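PDB 2WKD: ORF34P2 from Lactococcus phage p2, which binds single-stranded DNA, probably with nanomolar affinity and without sequence specificity. Local coordinates for residues A44-I54 and Y77-K86. The protein carries 2 engineered substitutions. Sequence-based numbering, arbitrary orientation.
Sequences AYGSAFMPDFI and YNFVFPTVEK. Engineered in segment 44-54: M50 (natural residue Leu).
S47 joins the strands 45-49 and 77-79 through both of its backbone polar groups: its N donates to Y77 O at 2.9 Å, and F79 N donates to its O in a nearly straight bond of 3.0 Å (N-H...O 174°). These short strands run 37° apart, parallel but splayed. S47 O also lies in the plane of the F79 ring, 3.5 Å from CD1, and A48 CB reaches the same ring obliquely. At the start of the pairing A44 CB comes within 3.5 Å of Y77 CE1. The phenol of Y77 in turn meets F33 of the second subunit edge-to-face, so this end of the pairing borders the dimer contact.

After F79 the chain turns a corner at V80 and F81, and side chains replace backbone bonds. V84 CB packs against P51 CD at 3.6 Å, while CG1, anti to the backbone N (chi1 -177°), also touches the selenium of the engineered M50. Farther on, K86 CB meets the edge of the F53 ring near CE1 (3.7 Å), and I54 CG1 lies over the rim of one face of that ring. The extended K86 chain carries NZ to a water that donates to F53 O.

Strand 25-31 flanks 45-49 on the other side, and V60 and V62 of strand 59-68 back M50, I54 and A48. A parallel pair among otherwise antiparallel neighbours matches the strand pairing that closes an OB-fold barrel, consistent with this family's clan.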
loop_
_atom_site.group_PDB
_atom_site.type_symbol
_atom_site.label_atom_id
_atom_site.label_comp_id
_atom_site.label_asym_id
_atom_site.label_seq_id
_atom_site.Cartn_x
_atom_site.Cartn_y
_atom_site.Cartn_z
ATOM N N ALA A 44 9.283 -1.143 -6.385
ATOM C CA ALA A 44 9.029 0.289 -6.471
ATOM C C ALA A 44 9.144 0.956 -5.083
ATOM O O ALA A 44 8.815 0.341 -4.060
ATOM C CB ALA A 44 7.676 0.542 -7.083
ATOM N N TYR A 45 9.625 2.201 -5.066
ATOM C CA TYR A 45 9.839 2.965 -3.838
ATOM C C TYR A 45 9.024 4.234 -3.836
ATOM O O TYR A 45 8.910 4.900 -4.858
ATOM C CB TYR A 45 11.323 3.293 -3.637
ATOM C CG TYR A 45 12.081 2.117 -3.097
ATOM C CD1 TYR A 45 12.423 1.052 -3.927
ATOM C CD2 TYR A 45 12.424 2.047 -1.748
ATOM C CE1 TYR A 45 13.093 -0.049 -3.431
ATOM C CE2 TYR A 45 13.095 0.954 -1.237
ATOM C CZ TYR A 45 13.428 -0.093 -2.091
ATOM O OH TYR A 45 14.096 -1.182 -1.603
ATOM N N GLY A 46 8.427 4.540 -2.689
ATOM C CA GLY A 46 7.692 5.783 -2.530
ATOM C C GLY A 46 8.417 6.731 -1.593
ATOM O O GLY A 46 9.092 6.302 -0.653
ATOM N N SER A 47 8.265 8.024 -1.851
ATOM C CA SER A 47 8.888 9.055 -1.024
ATOM C C SER A 47 7.862 9.855 -0.239
ATOM O O SER A 47 6.746 10.088 -0.711
ATOM C CB SER A 47 9.716 9.993 -1.899
ATOM O OG SER A 47 10.555 9.233 -2.747
ATOM N N ALA A 48 8.251 10.279 0.960
ATOM C CA ALA A 48 7.401 11.112 1.817
ATOM C C ALA A 48 8.242 12.098 2.634
ATOM O O ALA A 48 9.338 11.758 3.089
ATOM C CB ALA A 48 6.579 10.239 2.751
ATOM N N PHE A 49 7.711 13.305 2.823
ATOM C CA PHE A 49 8.333 14.295 3.694
ATOM C C PHE A 49 8.060 13.948 5.150
ATOM O O PHE A 49 6.945 13.547 5.497
ATOM C CB PHE A 49 7.811 15.700 3.375
ATOM C CG PHE A 49 8.331 16.266 2.070
ATOM C CD1 PHE A 49 9.540 16.963 2.029
ATOM C CD2 PHE A 49 7.614 16.111 0.891
ATOM C CE1 PHE A 49 10.019 17.497 0.829
ATOM C CE2 PHE A 49 8.095 16.644 -0.318
ATOM C CZ PHE A 49 9.296 17.336 -0.344
HETATM N N MSE A 50 9.081 14.082 5.989
HETATM C CA MSE A 50 8.984 13.798 7.418
HETATM C C MSE A 50 8.661 15.089 8.158
HETATM O O MSE A 50 9.150 16.157 7.776
HETATM C CB MSE A 50 10.320 13.266 7.969
HETATM C CG MSE A 50 10.856 12.032 7.288
HETATM SE SE MSE A 50 9.914 10.408 7.871
HETATM C CE MSE A 50 11.459 9.303 8.064
ATOM N N PRO A 51 7.851 14.995 9.234
ATOM C CA PRO A 51 7.653 16.133 10.142
ATOM C C PRO A 51 8.979 16.548 10.795
ATOM O O PRO A 51 9.897 15.730 10.902
ATOM C CB PRO A 51 6.681 15.604 11.212
ATOM C CG PRO A 51 6.453 14.157 10.932
ATOM C CD PRO A 51 6.999 13.834 9.560
ATOM N N ASP A 52 9.066 17.797 11.246
ATOM C CA ASP A 52 10.328 18.355 11.758
ATOM C C ASP A 52 10.893 17.601 12.961
ATOM O O ASP A 52 12.095 17.552 13.128
ATOM C CB ASP A 52 10.181 19.838 12.111
ATOM C CG ASP A 52 9.961 20.730 10.887
ATOM O OD1 ASP A 52 10.163 20.279 9.735
ATOM O OD2 ASP A 52 9.584 21.911 11.092
ATOM N N PHE A 53 10.034 17.009 13.791
ATOM C CA PHE A 53 10.515 16.363 15.025
ATOM C C PHE A 53 11.238 15.020 14.793
ATOM O O PHE A 53 11.992 14.560 15.657
ATOM C CB PHE A 53 9.363 16.176 16.013
ATOM C CG PHE A 53 8.486 15.002 15.697
ATOM C CD1 PHE A 53 8.737 13.762 16.278
ATOM C CD2 PHE A 53 7.412 15.131 14.817
ATOM C CE1 PHE A 53 7.928 12.677 15.984
ATOM C CE2 PHE A 53 6.601 14.052 14.523
ATOM C CZ PHE A 53 6.859 12.826 15.100
ATOM N N ILE A 54 11.001 14.397 13.637
ATOM C CA ILE A 54 11.642 13.135 13.292
ATOM C C ILE A 54 13.149 13.301 13.213
ATOM O O ILE A 54 13.629 14.274 12.654
ATOM C CB ILE A 54 11.056 12.542 11.969
ATOM C CG1 ILE A 54 9.599 12.096 12.184
ATOM C CG2 ILE A 54 11.885 11.368 11.466
ATOM C CD1 ILE A 54 9.422 11.019 13.255
ATOM N N TYR A 77 7.099 7.551 -7.360
ATOM C CA TYR A 77 5.963 7.330 -6.456
ATOM C C TYR A 77 6.039 8.242 -5.244
ATOM O O TYR A 77 7.004 8.186 -4.487
ATOM C CB TYR A 77 5.913 5.863 -6.018
ATOM C CG TYR A 77 5.821 4.893 -7.174
ATOM C CD1 TYR A 77 6.978 4.357 -7.756
ATOM C CD2 TYR A 77 4.583 4.531 -7.711
ATOM C CE1 TYR A 77 6.902 3.475 -8.833
ATOM C CE2 TYR A 77 4.496 3.646 -8.792
ATOM C CZ TYR A 77 5.659 3.125 -9.342
ATOM O OH TYR A 77 5.583 2.255 -10.388
ATOM N N ASN A 78 5.025 9.086 -5.058
ATOM C CA ASN A 78 4.996 9.984 -3.900
ATOM C C ASN A 78 3.751 9.806 -3.043
ATOM O O ASN A 78 2.656 9.662 -3.577
ATOM C CB ASN A 78 5.108 11.446 -4.348
ATOM C CG ASN A 78 6.424 11.742 -5.071
ATOM O OD1 ASN A 78 7.509 11.640 -4.492
ATOM N ND2 ASN A 78 6.325 12.113 -6.344
ATOM N N PHE A 79 3.924 9.817 -1.720
ATOM C CA PHE A 79 2.794 9.794 -0.790
ATOM C C PHE A 79 2.039 11.110 -0.897
ATOM O O PHE A 79 2.654 12.150 -1.094
ATOM C CB PHE A 79 3.264 9.545 0.655
ATOM C CG PHE A 79 3.550 8.092 0.959
ATOM C CD1 PHE A 79 4.759 7.506 0.574
ATOM C CD2 PHE A 79 2.602 7.309 1.618
ATOM C CE1 PHE A 79 5.021 6.168 0.834
ATOM C CE2 PHE A 79 2.852 5.969 1.879
ATOM C CZ PHE A 79 4.078 5.397 1.498
ATOM N N VAL A 80 0.711 11.060 -0.771
ATOM C CA VAL A 80 -0.139 12.255 -0.830
ATOM C C VAL A 80 -0.812 12.452 0.524
ATOM O O VAL A 80 -1.461 11.528 1.024
ATOM C CB VAL A 80 -1.237 12.132 -1.937
ATOM C CG1 VAL A 80 -2.085 13.404 -2.015
ATOM C CG2 VAL A 80 -0.617 11.805 -3.293
ATOM N N PHE A 81 -0.672 13.650 1.100
ATOM C CA PHE A 81 -1.105 13.946 2.479
ATOM C C PHE A 81 -0.771 12.811 3.484
ATOM O O PHE A 81 -1.661 12.382 4.226
ATOM C CB PHE A 81 -2.626 14.218 2.555
ATOM C CG PHE A 81 -3.101 15.441 1.798
ATOM C CD1 PHE A 81 -3.957 15.299 0.696
ATOM C CD2 PHE A 81 -2.752 16.728 2.213
ATOM C CE1 PHE A 81 -4.432 16.417 -0.003
ATOM C CE2 PHE A 81 -3.217 17.857 1.518
ATOM C CZ PHE A 81 -4.060 17.698 0.410
ATOM N N PRO A 82 0.489 12.314 3.515
ATOM C CA PRO A 82 0.741 11.184 4.424
ATOM C C PRO A 82 0.587 11.539 5.900
ATOM O O PRO A 82 0.785 12.693 6.284
ATOM C CB PRO A 82 2.202 10.818 4.140
ATOM C CG PRO A 82 2.813 12.083 3.633
ATOM C CD PRO A 82 1.721 12.734 2.820
ATOM N N THR A 83 0.189 10.556 6.703
ATOM C CA THR A 83 0.334 10.627 8.147
ATOM C C THR A 83 1.676 9.983 8.444
ATOM O O THR A 83 2.003 8.919 7.910
ATOM C CB THR A 83 -0.812 9.892 8.900
ATOM O OG1 THR A 83 -2.055 10.552 8.646
ATOM C CG2 THR A 83 -0.588 9.929 10.396
ATOM N N VAL A 84 2.485 10.655 9.249
ATOM C CA VAL A 84 3.753 10.088 9.701
ATOM C C VAL A 84 3.732 10.054 11.227
ATOM O O VAL A 84 3.505 11.077 11.873
ATOM C CB VAL A 84 5.011 10.855 9.151
ATOM C CG1 VAL A 84 6.318 10.173 9.599
ATOM C CG2 VAL A 84 4.981 10.951 7.616
ATOM N N GLU A 85 3.952 8.869 11.788
ATOM C CA GLU A 85 3.960 8.674 13.236
ATOM C C GLU A 85 5.292 8.097 13.654
ATOM O O GLU A 85 5.817 7.195 12.999
ATOM C CB GLU A 85 2.833 7.727 13.677
ATOM C CG GLU A 85 1.434 8.335 13.572
ATOM C CD GLU A 85 0.314 7.337 13.844
ATOM O OE1 GLU A 85 0.164 6.379 13.058
ATOM O OE2 GLU A 85 -0.427 7.524 14.835
ATOM N N LYS A 86 5.839 8.628 14.742
ATOM C CA LYS A 86 7.003 8.032 15.382
ATOM C C LYS A 86 6.563 6.762 16.135
ATOM O O LYS A 86 5.574 6.793 16.848
ATOM C CB LYS A 86 7.638 9.025 16.365
ATOM C CG LYS A 86 8.958 8.553 16.948
ATOM C CD LYS A 86 9.667 9.672 17.699
ATOM C CE LYS A 86 10.923 9.149 18.395
ATOM N NZ LYS A 86 11.594 10.209 19.205
HETATM O O HOH W 1 12.205 12.218 17.042
#